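Local coordinates for protein GH30 Xylanase C (PDB 6M5Z) that probably hydrolyses internal beta-1,4-xylosidic linkages of xylan, as a fungal endoxylanase of glycoside hydrolase family 30, at residues 286-292 with 335-341. Coordinates in Å, arbitrary orientation, origin at the centre of the assembly. Residues are numbered along the deposited sequence.
Sequences ADLDDAF and NAAGLVT
Two loops at the C-terminal end of a family GH30 TIM barrel pack through backbone polar groups and one aromatic ring. They follow the neighbouring parallel strands 279-284 and 323-326, the latter chain running on through 328-332. The active site of such barrels lies at this end. Leu288 CA is nearest Ala337 CA (4.8 Å) and Phe292 CA nearest Ala336 CA (4.2 Å). Segment 286-292 is extended at Ala286, bends at Leu288 and Asp289 (phi/psi -90/-13 and -101/-37) and is extended again from Asp290 to Phe292. Asp287 OD1 (chi1 t) accepts from Asp289 N (3.1 Å), an Asx turn, and from Asp290 N (3.2 Å).

Asn335 opens a type I turn that runs to Gly338. With chi1 p, Asn335 OD1 accepts from Ala337 N (3.0 Å) in a second Asx turn. Asn335 ND2 lies 3.1 Å from Leu288 O. Ala336 N donates to Asp290 O (2.9 Å, 158°), a hydrogen bond between the two loops. Ala337 CB meets Leu288 CD2 at 4.1 Å. Gly338 O and Leu339 O come within 3.5 and 3.6 Å of Phe292 CE2. At Leu339 and Val340 the chain turns a corner. Phe292, with chi1 t, lays its ring against this corner. Thr341 CG2 sits over one face, 3.8 Å from the Phe292 ring centroid, a CH-pi contact. Thr341 OG1 is hydrogen-bonded to Asn343 and Ser334.

Thr341 begins strand 341-343. The Tyr326 hydroxyl, on strand 323-326, hydrogen-bonds Asp287 N and Ala336 O. Leu339 and Val340 pack on helix 351-360, while Phe292 and Thr341 touch Gln348 of strand 346-349.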
loop_
_atom_site.group_PDB
_atom_site.type_symbol
_atom_site.label_atom_id
_atom_site.label_comp_id
_atom_site.label_asym_id
_atom_site.label_seq_id
_atom_site.Cartn_x
_atom_site.Cartn_y
_atom_site.Cartn_z
ATOM N N ALA A 286 -7.873 -1.590 -6.101
ATOM C CA ALA A 286 -7.697 -1.284 -7.536
ATOM C C ALA A 286 -9.004 -1.536 -8.242
ATOM O O ALA A 286 -9.895 -2.172 -7.647
ATOM C CB ALA A 286 -6.616 -2.137 -8.150
ATOM N N ASP A 287 -9.100 -0.992 -9.458
ATOM C CA ASP A 287 -10.156 -1.376 -10.407
ATOM C C ASP A 287 -9.683 -2.635 -11.139
ATOM O O ASP A 287 -8.710 -2.536 -11.902
ATOM C CB ASP A 287 -10.440 -0.187 -11.315
ATOM C CG ASP A 287 -11.536 -0.472 -12.309
ATOM O OD1 ASP A 287 -11.909 -1.640 -12.435
ATOM O OD2 ASP A 287 -11.977 0.496 -12.970
ATOM N N LEU A 288 -10.261 -3.802 -10.818
ATOM C CA LEU A 288 -9.778 -5.107 -11.345
ATOM C C LEU A 288 -10.489 -5.427 -12.655
ATOM O O LEU A 288 -10.015 -6.297 -13.348
ATOM C CB LEU A 288 -10.065 -6.209 -10.322
ATOM C CG LEU A 288 -9.404 -6.031 -8.950
ATOM C CD1 LEU A 288 -9.844 -7.175 -8.036
ATOM C CD2 LEU A 288 -7.884 -5.951 -9.046
ATOM N N ASP A 289 -11.556 -4.708 -12.987
ATOM C CA ASP A 289 -12.516 -5.146 -14.034
ATOM C C ASP A 289 -12.255 -4.414 -15.363
ATOM O O ASP A 289 -12.338 -5.063 -16.427
ATOM C CB ASP A 289 -13.921 -4.986 -13.467
ATOM C CG ASP A 289 -14.075 -5.900 -12.253
ATOM O OD1 ASP A 289 -13.585 -7.053 -12.341
ATOM O OD2 ASP A 289 -14.611 -5.441 -11.213
ATOM N N ASP A 290 -11.895 -3.141 -15.303
ATOM C CA ASP A 290 -11.918 -2.238 -16.469
ATOM C C ASP A 290 -10.576 -2.252 -17.209
ATOM O O ASP A 290 -9.550 -2.745 -16.699
ATOM C CB ASP A 290 -12.302 -0.824 -16.036
ATOM C CG ASP A 290 -13.698 -0.724 -15.460
ATOM O OD1 ASP A 290 -14.604 -1.296 -16.075
ATOM O OD2 ASP A 290 -13.874 -0.133 -14.394
ATOM N N ALA A 291 -10.598 -1.740 -18.437
ATOM C CA ALA A 291 -9.384 -1.574 -19.248
ATOM C C ALA A 291 -8.486 -0.499 -18.606
ATOM O O ALA A 291 -8.961 0.411 -17.885
ATOM C CB ALA A 291 -9.767 -1.227 -20.672
ATOM N N PHE A 292 -7.194 -0.630 -18.887
ATOM C CA PHE A 292 -6.151 0.372 -18.596
ATOM C C PHE A 292 -6.501 1.654 -19.340
ATOM O O PHE A 292 -6.886 1.557 -20.523
ATOM C CB PHE A 292 -4.792 -0.145 -19.031
ATOM C CG PHE A 292 -3.621 0.670 -18.569
ATOM C CD1 PHE A 292 -3.098 1.663 -19.366
ATOM C CD2 PHE A 292 -2.960 0.329 -17.401
ATOM C CE1 PHE A 292 -1.958 2.343 -18.982
ATOM C CE2 PHE A 292 -1.831 1.036 -17.023
ATOM C CZ PHE A 292 -1.321 2.016 -17.816
ATOM N N ASN A 335 -4.558 -4.444 -17.510
ATOM C CA ASN A 335 -5.867 -3.754 -17.412
ATOM C C ASN A 335 -5.730 -2.718 -16.290
ATOM O O ASN A 335 -4.568 -2.344 -15.966
ATOM C CB ASN A 335 -7.030 -4.736 -17.277
ATOM C CG ASN A 335 -7.118 -5.439 -15.941
ATOM O OD1 ASN A 335 -6.278 -5.226 -15.082
ATOM N ND2 ASN A 335 -8.103 -6.305 -15.785
ATOM N N ALA A 336 -6.846 -2.244 -15.739
ATOM C CA ALA A 336 -6.815 -1.137 -14.764
ATOM C C ALA A 336 -6.174 -1.577 -13.446
ATOM O O ALA A 336 -5.897 -0.663 -12.656
ATOM C CB ALA A 336 -8.183 -0.554 -14.537
ATOM N N ALA A 337 -5.917 -2.874 -13.271
ATOM C CA ALA A 337 -5.358 -3.508 -12.047
ATOM C C ALA A 337 -3.928 -3.031 -11.836
ATOM O O ALA A 337 -3.377 -3.297 -10.760
ATOM C CB ALA A 337 -5.374 -5.000 -12.164
ATOM N N GLY A 338 -3.311 -2.469 -12.868
ATOM C CA GLY A 338 -1.921 -2.003 -12.809
ATOM C C GLY A 338 -1.823 -0.504 -13.064
ATOM O O GLY A 338 -2.656 0.067 -13.757
ATOM N N LEU A 339 -0.822 0.173 -12.491
ATOM C CA LEU A 339 -0.631 1.627 -12.700
ATOM C C LEU A 339 0.094 1.896 -14.022
ATOM O O LEU A 339 -0.089 3.001 -14.536
ATOM C CB LEU A 339 0.190 2.191 -11.543
ATOM C CG LEU A 339 -0.465 2.102 -10.177
ATOM C CD1 LEU A 339 0.474 2.558 -9.083
ATOM C CD2 LEU A 339 -1.737 2.924 -10.116
ATOM N N VAL A 340 1.013 0.995 -14.415
ATOM C CA VAL A 340 1.877 1.155 -15.624
ATOM C C VAL A 340 1.789 -0.132 -16.437
ATOM O O VAL A 340 1.787 -1.199 -15.849
ATOM C CB VAL A 340 3.330 1.447 -15.179
ATOM C CG1 VAL A 340 4.311 1.518 -16.339
ATOM C CG2 VAL A 340 3.345 2.725 -14.353
ATOM N N THR A 341 1.813 -0.030 -17.754
ATOM C CA THR A 341 1.697 -1.216 -18.636
ATOM C C THR A 341 2.900 -1.287 -19.568
ATOM O O THR A 341 3.441 -0.227 -19.973
ATOM C CB THR A 341 0.356 -1.205 -19.375
ATOM O OG1 THR A 341 0.252 -2.503 -19.969
ATOM C CG2 THR A 341 0.254 -0.078 -20.389
#